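Local atomic coordinates of putative acyl-[acyl-carrier-protein] desaturase DesA2 (Mycobacterium tuberculosis, PDB entry 1ZA0), a protein that may desaturate acyl chains carried on acyl carrier protein in mycobacterial fatty acid biosynthesis, as a di-iron enzyme of the type 2 fatty acid desaturase family. Residues 44-49 / 120-125; 198-203 / 259-264. One frame throughout, in Å; residues are numbered along the deposited sequence.

Interaction 1 (44-49 / 120-125)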
loop_
_atom_site.group_PDB
_atom_site.type_symbol
_atom_site.label_atom_id
_atom_site.label_comp_id
_atom_site.label_asym_id
_atom_site.label_seq_id
_atom_site.Cartn_x
_atom_site.Cartn_y
_atom_site.Cartn_z
ATOM N N GLU A 44 -18.240 -21.366 2.036
ATOM C CA GLU A 44 -18.904 -22.412 2.800
ATOM C C GLU A 44 -18.725 -22.292 4.312
ATOM O O GLU A 44 -17.729 -21.739 4.822
ATOM C CB GLU A 44 -18.499 -23.789 2.280
ATOM C CG GLU A 44 -17.030 -24.078 2.282
ATOM C CD GLU A 44 -16.712 -25.463 1.636
ATOM O OE1 GLU A 44 -16.847 -26.480 2.366
ATOM O OE2 GLU A 44 -16.356 -25.508 0.399
ATOM N N ASN A 45 -19.732 -22.776 5.000
ATOM C CA ASN A 45 -19.759 -22.788 6.441
ATOM C C ASN A 45 -18.525 -23.495 6.981
ATOM O O ASN A 45 -18.108 -24.497 6.449
ATOM C CB ASN A 45 -21.032 -23.462 6.976
ATOM C CG ASN A 45 -22.252 -22.579 6.847
ATOM O OD1 ASN A 45 -22.260 -21.580 6.067
ATOM N ND2 ASN A 45 -23.317 -22.944 7.559
ATOM N N PHE A 46 -17.972 -22.944 8.046
ATOM C CA PHE A 46 -16.982 -23.621 8.847
ATOM C C PHE A 46 -17.713 -24.638 9.779
ATOM O O PHE A 46 -18.968 -24.726 9.754
ATOM C CB PHE A 46 -16.065 -22.620 9.549
ATOM C CG PHE A 46 -15.160 -21.888 8.595
ATOM C CD1 PHE A 46 -13.880 -22.315 8.385
ATOM C CD2 PHE A 46 -15.639 -20.784 7.827
ATOM C CE1 PHE A 46 -13.044 -21.635 7.471
ATOM C CE2 PHE A 46 -14.810 -20.139 6.884
ATOM C CZ PHE A 46 -13.520 -20.529 6.748
ATOM N N ALA A 47 -16.934 -25.469 10.458
ATOM C CA ALA A 47 -17.446 -26.589 11.244
ATOM C C ALA A 47 -18.377 -26.182 12.364
ATOM O O ALA A 47 -19.364 -26.853 12.621
ATOM C CB ALA A 47 -16.251 -27.432 11.815
ATOM N N PHE A 48 -18.100 -25.075 13.032
ATOM C CA PHE A 48 -19.050 -24.526 14.003
ATOM C C PHE A 48 -20.504 -24.416 13.510
ATOM O O PHE A 48 -21.435 -24.717 14.262
ATOM C CB PHE A 48 -18.580 -23.163 14.535
ATOM C CG PHE A 48 -19.220 -22.760 15.855
ATOM C CD1 PHE A 48 -18.914 -23.432 17.017
ATOM C CD2 PHE A 48 -20.091 -21.697 15.920
ATOM C CE1 PHE A 48 -19.492 -23.049 18.222
ATOM C CE2 PHE A 48 -20.678 -21.295 17.140
ATOM C CZ PHE A 48 -20.391 -21.953 18.272
ATOM N N LEU A 49 -20.700 -24.028 12.254
ATOM C CA LEU A 49 -22.021 -23.881 11.679
ATOM C C LEU A 49 -22.448 -25.057 10.791
ATOM O O LEU A 49 -23.261 -24.902 9.881
ATOM C CB LEU A 49 -22.111 -22.557 10.923
ATOM C CG LEU A 49 -22.004 -21.305 11.807
ATOM C CD1 LEU A 49 -22.257 -20.034 10.975
ATOM C CD2 LEU A 49 -22.998 -21.317 12.968
ATOM N N VAL A 120 -13.652 -16.317 2.024
ATOM C CA VAL A 120 -14.663 -16.973 1.225
ATOM C C VAL A 120 -14.041 -18.073 0.376
ATOM O O VAL A 120 -14.689 -19.101 0.130
ATOM C CB VAL A 120 -15.392 -15.947 0.344
ATOM C CG1 VAL A 120 -16.031 -16.537 -0.807
ATOM C CG2 VAL A 120 -16.309 -15.093 1.169
ATOM N N THR A 121 -12.842 -17.816 -0.160
ATOM C CA THR A 121 -12.209 -18.745 -1.061
ATOM C C THR A 121 -11.410 -19.799 -0.354
ATOM O O THR A 121 -10.966 -20.699 -1.042
ATOM C CB THR A 121 -11.205 -18.050 -2.052
ATOM O OG1 THR A 121 -10.213 -17.342 -1.329
ATOM C CG2 THR A 121 -11.926 -17.026 -2.926
ATOM N N ARG A 122 -11.161 -19.639 0.953
ATOM C CA ARG A 122 -10.322 -20.520 1.780
ATOM C C ARG A 122 -8.868 -20.658 1.291
ATOM O O ARG A 122 -8.239 -21.722 1.442
ATOM C CB ARG A 122 -10.932 -21.961 1.807
ATOM C CG ARG A 122 -12.470 -22.088 2.089
ATOM C CD ARG A 122 -12.736 -22.084 3.485
ATOM N NE ARG A 122 -14.110 -22.415 4.009
ATOM C CZ ARG A 122 -14.399 -23.500 4.737
ATOM N NH1 ARG A 122 -13.526 -24.479 4.913
ATOM N NH2 ARG A 122 -15.578 -23.595 5.322
ATOM N N GLU A 123 -8.319 -19.594 0.739
ATOM C CA GLU A 123 -7.031 -19.658 0.140
ATOM C C GLU A 123 -5.946 -19.603 1.188
ATOM O O GLU A 123 -4.823 -19.916 0.874
ATOM C CB GLU A 123 -6.874 -18.572 -0.933
ATOM C CG GLU A 123 -7.601 -18.907 -2.243
ATOM C CD GLU A 123 -6.924 -20.110 -2.969
ATOM O OE1 GLU A 123 -5.740 -20.458 -2.656
ATOM O OE2 GLU A 123 -7.609 -20.763 -3.758
ATOM N N VAL A 124 -6.269 -19.128 2.393
ATOM C CA VAL A 124 -5.345 -19.214 3.510
ATOM C C VAL A 124 -6.109 -19.668 4.756
ATOM O O VAL A 124 -7.304 -19.598 4.804
ATOM C CB VAL A 124 -4.606 -17.862 3.780
ATOM C CG1 VAL A 124 -3.832 -17.420 2.546
ATOM C CG2 VAL A 124 -5.603 -16.779 4.136
ATOM N N ASP A 125 -5.388 -20.200 5.725
ATOM C CA ASP A 125 -5.959 -20.579 7.008
ATOM C C ASP A 125 -6.468 -19.334 7.715
ATOM O O ASP A 125 -5.661 -18.503 8.150
ATOM C CB ASP A 125 -4.853 -21.234 7.826
ATOM C CG ASP A 125 -5.337 -21.787 9.171
ATOM O OD1 ASP A 125 -6.546 -21.692 9.513
ATOM O OD2 ASP A 125 -4.508 -22.348 9.909
HETATM O O HOH W 1 -15.648 -20.095 3.134
#
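The guanidinium of R122 lies between E44 and F46, with the phenyl ring flat over one face and CG of E44 against the other. Ring and guanidinium planes are only 11° apart and their centres 3.7 Å apart, a stack that is also a cation-pi contact: R122 CZ sits above the ring, NE comes within 3.4 Å of F46 CZ, and NH2 lies over the middle of the ring. On the far face, E44 CG approaches R122 NH2 to 3.4 Å, meeting it toward the rim. Arginine suits this place because its flat cation can be covered on both faces while its N-H groups still reach out in their own plane. One of them, on NH2, gives an almost straight bond of 2.9 Å to E44 O (168° at the hydrogen), though it reaches that oxygen from above the carbonyl plane. R122 NE donates to a water at 2.9 Å, which also accepts from E44 N, so the backbone of E44 is held at both its N and its O.

R122 is the residue at which the chain leaves helix 95-121, with positive phi. From there its side chain, turned about CB-CG (chi2 -85°), extends to the loop that links helix 9-27 to helix 63-77, in this largely helical member of the ferritin clan. Within that loop the N45 side chain bridges through ND2 to L49 O, at 3.0 Å, across the turn that the bond from L49 N to F46 O closes. Further out, R52 makes a salt bridge with E44 OE1 and takes a bond from R122 NH2 on its carbonyl, while Q58 OE1 receives R122 NH1.

Interaction 2 (198-203 / 259-264); sequences NLVTHC and TAWGLA
V200 sets a methyl on the face of the W261 indole, a contact between the helical core of this ferritin-clan desaturase fold and the end of helix 247-260. V200 belongs to helix 176-206, which also carries metal-site residues E189 and H192. The valine and tryptophan side chains cross at about a right angle, and it is the broad surface of the indole that is met: V200 CG1 stands over the CE2-CZ2 bond of the six-membered ring, 3.4 Å from both atoms and offset toward the rim. With CG1 placed anti to the backbone N (chi1 170°), this branch, rather than CG2, comes over the ring. Valine suits the place because its short apolar branches can lie close against an aromatic face in a buried contact.

W261 directs its side chain toward the helix just where its own helix ends. G262 follows with positive phi in a Schellman motif, G262 N bonding to T259 O at 2.8 Å; glycine takes such a backbone conformation readily. Other helices complete the indole's surroundings, with A156 of helix 148-172 and I215 of helix 208-221 touching it.

The pyrrole edge faces more polar company. W261 NE1 donates to the carbonyl of A197, one turn back from T201, and T201 OG1 bonds to that same carbonyl. This brings the threonine hydroxyl to the ring's edge, near its plane, with OG1 3.3 Å from W261 CD1.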
loop_
_atom_site.group_PDB
_atom_site.type_symbol
_atom_site.label_atom_id
_atom_site.label_comp_id
_atom_site.label_asym_id
_atom_site.label_seq_id
_atom_site.Cartn_x
_atom_site.Cartn_y
_atom_site.Cartn_z
ATOM N N ASN A 198 2.328 15.242 -4.347
ATOM C CA ASN A 198 2.091 16.618 -4.772
ATOM C C ASN A 198 2.263 17.576 -3.541
ATOM O O ASN A 198 2.754 18.700 -3.687
ATOM C CB ASN A 198 0.689 16.754 -5.428
ATOM C CG ASN A 198 0.636 16.160 -6.822
ATOM O OD1 ASN A 198 1.719 15.914 -7.417
ATOM N ND2 ASN A 198 -0.623 15.950 -7.392
ATOM N N LEU A 199 1.900 17.105 -2.343
ATOM C CA LEU A 199 2.009 17.913 -1.129
ATOM C C LEU A 199 3.469 18.104 -0.843
ATOM O O LEU A 199 3.895 19.196 -0.454
ATOM C CB LEU A 199 1.295 17.292 0.057
ATOM C CG LEU A 199 -0.190 17.087 -0.026
ATOM C CD1 LEU A 199 -0.829 16.516 1.262
ATOM C CD2 LEU A 199 -0.807 18.361 -0.338
ATOM N N VAL A 200 4.257 17.067 -1.072
ATOM C CA VAL A 200 5.678 17.111 -0.877
ATOM C C VAL A 200 6.363 18.082 -1.863
ATOM O O VAL A 200 7.336 18.796 -1.504
ATOM C CB VAL A 200 6.331 15.746 -0.972
ATOM C CG1 VAL A 200 7.840 15.837 -0.998
ATOM C CG2 VAL A 200 5.902 14.828 0.194
ATOM N N THR A 201 5.873 18.102 -3.085
ATOM C CA THR A 201 6.349 19.096 -4.057
ATOM C C THR A 201 6.129 20.517 -3.499
ATOM O O THR A 201 7.039 21.302 -3.603
ATOM C CB THR A 201 5.637 18.883 -5.415
ATOM O OG1 THR A 201 6.089 17.627 -5.956
ATOM C CG2 THR A 201 6.056 19.956 -6.449
ATOM N N HIS A 202 4.939 20.849 -2.976
ATOM C CA HIS A 202 4.714 22.163 -2.389
ATOM C C HIS A 202 5.616 22.414 -1.175
ATOM O O HIS A 202 6.100 23.527 -1.018
ATOM C CB HIS A 202 3.241 22.434 -2.117
ATOM C CG HIS A 202 2.942 23.871 -1.757
ATOM N ND1 HIS A 202 3.086 24.919 -2.646
ATOM C CD2 HIS A 202 2.537 24.438 -0.585
ATOM C CE1 HIS A 202 2.777 26.063 -2.048
ATOM N NE2 HIS A 202 2.451 25.804 -0.794
ATOM N N CYS A 203 5.959 21.369 -0.404
ATOM C CA CYS A 203 6.900 21.493 0.705
ATOM C C CYS A 203 8.296 21.806 0.207
ATOM O O CYS A 203 9.046 22.615 0.835
ATOM C CB CYS A 203 6.973 20.248 1.594
ATOM S SG CYS A 203 5.500 19.850 2.476
ATOM N N THR A 259 13.985 11.204 -8.274
ATOM C CA THR A 259 14.095 11.678 -9.634
ATOM C C THR A 259 12.837 12.416 -10.063
ATOM O O THR A 259 12.927 13.514 -10.632
ATOM C CB THR A 259 14.438 10.461 -10.598
ATOM O OG1 THR A 259 15.704 9.872 -10.220
ATOM C CG2 THR A 259 14.590 10.869 -12.062
ATOM N N ALA A 260 11.666 11.842 -9.757
ATOM C CA ALA A 260 10.390 12.411 -10.125
ATOM C C ALA A 260 10.131 13.765 -9.415
ATOM O O ALA A 260 9.343 14.548 -9.911
ATOM C CB ALA A 260 9.263 11.424 -9.822
ATOM N N TRP A 261 10.739 14.001 -8.238
ATOM C CA TRP A 261 10.752 15.337 -7.591
ATOM C C TRP A 261 11.784 16.308 -8.176
ATOM O O TRP A 261 11.933 17.417 -7.682
ATOM C CB TRP A 261 10.972 15.242 -6.040
ATOM C CG TRP A 261 9.682 14.863 -5.279
ATOM C CD1 TRP A 261 8.441 15.372 -5.455
ATOM C CD2 TRP A 261 9.590 13.918 -4.231
ATOM N NE1 TRP A 261 7.548 14.786 -4.593
ATOM C CE2 TRP A 261 8.248 13.888 -3.810
ATOM C CE3 TRP A 261 10.516 13.085 -3.600
ATOM C CZ2 TRP A 261 7.807 13.025 -2.844
ATOM C CZ3 TRP A 261 10.112 12.287 -2.616
ATOM C CH2 TRP A 261 8.747 12.243 -2.230
ATOM N N GLY A 262 12.575 15.863 -9.143
ATOM C CA GLY A 262 13.510 16.738 -9.810
ATOM C C GLY A 262 14.795 16.818 -9.019
ATOM O O GLY A 262 15.633 17.704 -9.229
ATOM N N LEU A 263 14.973 15.876 -8.102
ATOM C CA LEU A 263 16.089 15.969 -7.159
ATOM C C LEU A 263 17.246 15.027 -7.449
ATOM O O LEU A 263 18.042 14.777 -6.549
ATOM C CB LEU A 263 15.594 15.752 -5.725
ATOM C CG LEU A 263 14.589 16.783 -5.226
ATOM C CD1 LEU A 263 13.988 16.361 -3.899
ATOM C CD2 LEU A 263 15.190 18.208 -5.162
ATOM N N ALA A 264 17.292 14.452 -8.654
ATOM C CA ALA A 264 18.237 13.366 -8.951
ATOM C C ALA A 264 19.703 13.772 -8.770
ATOM O O ALA A 264 20.503 12.948 -8.358
ATOM C CB ALA A 264 18.022 12.765 -10.375
#

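In the fold
Interactions 1 and 2 lie on opposite sides of the chain's centre, about 46 Å apart between centres and about 33 Å between nearest atoms, and they do not touch. They also follow one another along the sequence. Interaction 1 is peripheral, at the far end of helix 95-121, and lies away from the metal site, although that helix carries E107, a ligand of the manganese seen here. Interaction 2 is closer to the metal: the side chain of W261 is about 10 Å from that of E159, and that of V200 about 12 Å from that of H192. Both of those residues also bind the manganese, and by similarity would bind iron.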